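Local atomic coordinates of transcriptional regulator (Bacillus halodurans, PDB entry 1Z4E), a protein that has the GNAT acetyltransferase fold and probably transfers acyl groups, with a possible role in transcriptional regulation. Residues Q105-C108 and W109-R113. Sequence-based numbering, arbitrary orientation.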
loop_
_atom_site.group_PDB
_atom_site.type_symbol
_atom_site.label_atom_id
_atom_site.label_comp_id
_atom_site.label_asym_id
_atom_site.label_seq_id
_atom_site.Cartn_x
_atom_site.Cartn_y
_atom_site.Cartn_z
ATOM N N GLN A 105 7.341 -10.385 -16.815
ATOM C CA GLN A 105 6.915 -11.712 -16.376
ATOM C C GLN A 105 6.638 -11.737 -14.876
ATOM O O GLN A 105 5.647 -12.304 -14.428
ATOM C CB GLN A 105 7.985 -12.761 -16.685
ATOM C CG GLN A 105 8.113 -13.113 -18.147
ATOM C CD GLN A 105 9.214 -14.122 -18.392
ATOM O OE1 GLN A 105 9.138 -15.262 -17.938
ATOM N NE2 GLN A 105 10.253 -13.702 -19.104
ATOM N N LEU A 106 7.522 -11.121 -14.102
ATOM C CA LEU A 106 7.367 -11.095 -12.654
ATOM C C LEU A 106 6.082 -10.376 -12.229
ATOM O O LEU A 106 5.336 -10.868 -11.380
ATOM C CB LEU A 106 8.600 -10.431 -12.023
ATOM C CG LEU A 106 8.824 -10.547 -10.519
ATOM C CD1 LEU A 106 8.840 -12.018 -10.090
ATOM C CD2 LEU A 106 10.150 -9.868 -10.173
ATOM N N VAL A 107 5.814 -9.216 -12.820
ATOM C CA VAL A 107 4.612 -8.466 -12.476
ATOM C C VAL A 107 3.348 -9.187 -12.963
ATOM O O VAL A 107 2.341 -9.226 -12.259
ATOM C CB VAL A 107 4.658 -7.040 -13.068
ATOM C CG1 VAL A 107 3.345 -6.315 -12.808
ATOM C CG2 VAL A 107 5.815 -6.279 -12.460
ATOM N N CYS A 108 3.396 -9.756 -14.163
ATOM C CA CYS A 108 2.236 -10.481 -14.678
ATOM C C CYS A 108 1.919 -11.668 -13.765
ATOM O O CYS A 108 0.757 -11.976 -13.509
ATOM C CB CYS A 108 2.503 -10.963 -16.106
ATOM S SG CYS A 108 2.447 -9.624 -17.334
ATOM N N TRP A 109 2.962 -12.322 -13.264
ATOM C CA TRP A 109 2.797 -13.464 -12.365
ATOM C C TRP A 109 2.111 -12.990 -11.083
ATOM O O TRP A 109 1.168 -13.620 -10.587
ATOM C CB TRP A 109 4.168 -14.053 -12.023
ATOM C CG TRP A 109 4.118 -15.381 -11.333
ATOM C CD1 TRP A 109 4.152 -16.614 -11.922
ATOM C CD2 TRP A 109 4.061 -15.613 -9.922
ATOM N NE1 TRP A 109 4.128 -17.598 -10.961
ATOM C CE2 TRP A 109 4.073 -17.010 -9.726
ATOM C CE3 TRP A 109 4.005 -14.773 -8.802
ATOM C CZ2 TRP A 109 4.031 -17.589 -8.453
ATOM C CZ3 TRP A 109 3.964 -15.349 -7.536
ATOM C CH2 TRP A 109 3.978 -16.745 -7.374
ATOM N N ALA A 110 2.589 -11.870 -10.552
ATOM C CA ALA A 110 2.030 -11.293 -9.332
ATOM C C ALA A 110 0.571 -10.895 -9.534
ATOM O O ALA A 110 -0.251 -11.057 -8.633
ATOM C CB ALA A 110 2.852 -10.078 -8.904
ATOM N N ILE A 111 0.257 -10.362 -10.711
ATOM C CA ILE A 111 -1.112 -9.956 -11.022
ATOM C C ILE A 111 -2.051 -11.162 -11.046
ATOM O O ILE A 111 -3.181 -11.085 -10.560
ATOM C CB ILE A 111 -1.188 -9.240 -12.384
ATOM C CG1 ILE A 111 -0.476 -7.889 -12.298
ATOM C CG2 ILE A 111 -2.643 -9.065 -12.803
ATOM C CD1 ILE A 111 -0.421 -7.146 -13.613
ATOM N N GLU A 112 -1.596 -12.270 -11.622
ATOM C CA GLU A 112 -2.425 -13.471 -11.663
ATOM C C GLU A 112 -2.618 -13.996 -10.249
ATOM O O GLU A 112 -3.677 -14.523 -9.903
ATOM C CB GLU A 112 -1.777 -14.547 -12.538
ATOM C CG GLU A 112 -1.922 -14.249 -14.014
ATOM C CD GLU A 112 -3.365 -13.945 -14.380
ATOM O OE1 GLU A 112 -4.231 -14.796 -14.076
ATOM O OE2 GLU A 112 -3.628 -12.861 -14.960
ATOM N N ARG A 113 -1.575 -13.851 -9.444
ATOM C CA ARG A 113 -1.595 -14.273 -8.051
ATOM C C ARG A 113 -2.694 -13.476 -7.340
ATOM O O ARG A 113 -3.515 -14.039 -6.613
ATOM C CB ARG A 113 -0.234 -13.976 -7.418
ATOM C CG ARG A 113 -0.055 -14.438 -5.981
ATOM C CD ARG A 113 0.548 -15.822 -5.922
ATOM N NE ARG A 113 1.104 -16.131 -4.605
ATOM C CZ ARG A 113 1.543 -17.337 -4.254
ATOM N NH1 ARG A 113 1.489 -18.337 -5.125
ATOM N NH2 ARG A 113 2.033 -17.545 -3.039
HETATM O O HOH W 1 -1.135 -11.596 -15.398
#
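V107 and I111, one helical turn apart, make the apolar side-chain contact of this local i to i+4 packing: CG1 of V107 lies 3.9 Å from CD1 of I111, the two side chains crossing at a slant. V107 CG1 stands anti to the backbone N (chi1 175°), beside its own carbonyl carbon, which sets this methyl, and not CG2, beside I111. I111 answers with CG1 anti to its carbonyl carbon (chi1 -68°), which brings the ethyl arm back against the V107 carbonyl oxygen, CG1 to O 3.1 Å. That same oxygen accepts the I111 backbone N at 2.8 Å, so it is held by a hydrogen bond and flanked by hydrocarbon. Equivalent backbone bonds join W109 N, A110 N and E112 N to the carbonyl oxygens of Q105, L106 and C108, the regular pattern of an alpha-helix. An alanine in place of I111 would probably keep the backbone bond but leave V107 CG1 without the CD1 methyl beside it and take away the hydrocarbon next to the V107 carbonyl oxygen. The looser, solvent side lies at C108 and E112, where a water bridges the two residues. It donates both to C108 O, at 2.7 Å, and to E112 OE2, at 2.8 Å, giving the carbonyl a second donor beside the E112 N. E112 OE2 also forms a salt bridge with K115, farther along the same helix. Both segments belong to helix 102-116, the crossover of the beta-alpha-beta unit between parallel strands 84-93 and 119-127. L106 and A110 pack on L70 of strand 65-76, V107 meets I88 and V91 of strand 84-93 as well as F136 and L140 of helix 133-140, and I111 reaches F153 of the second subunit.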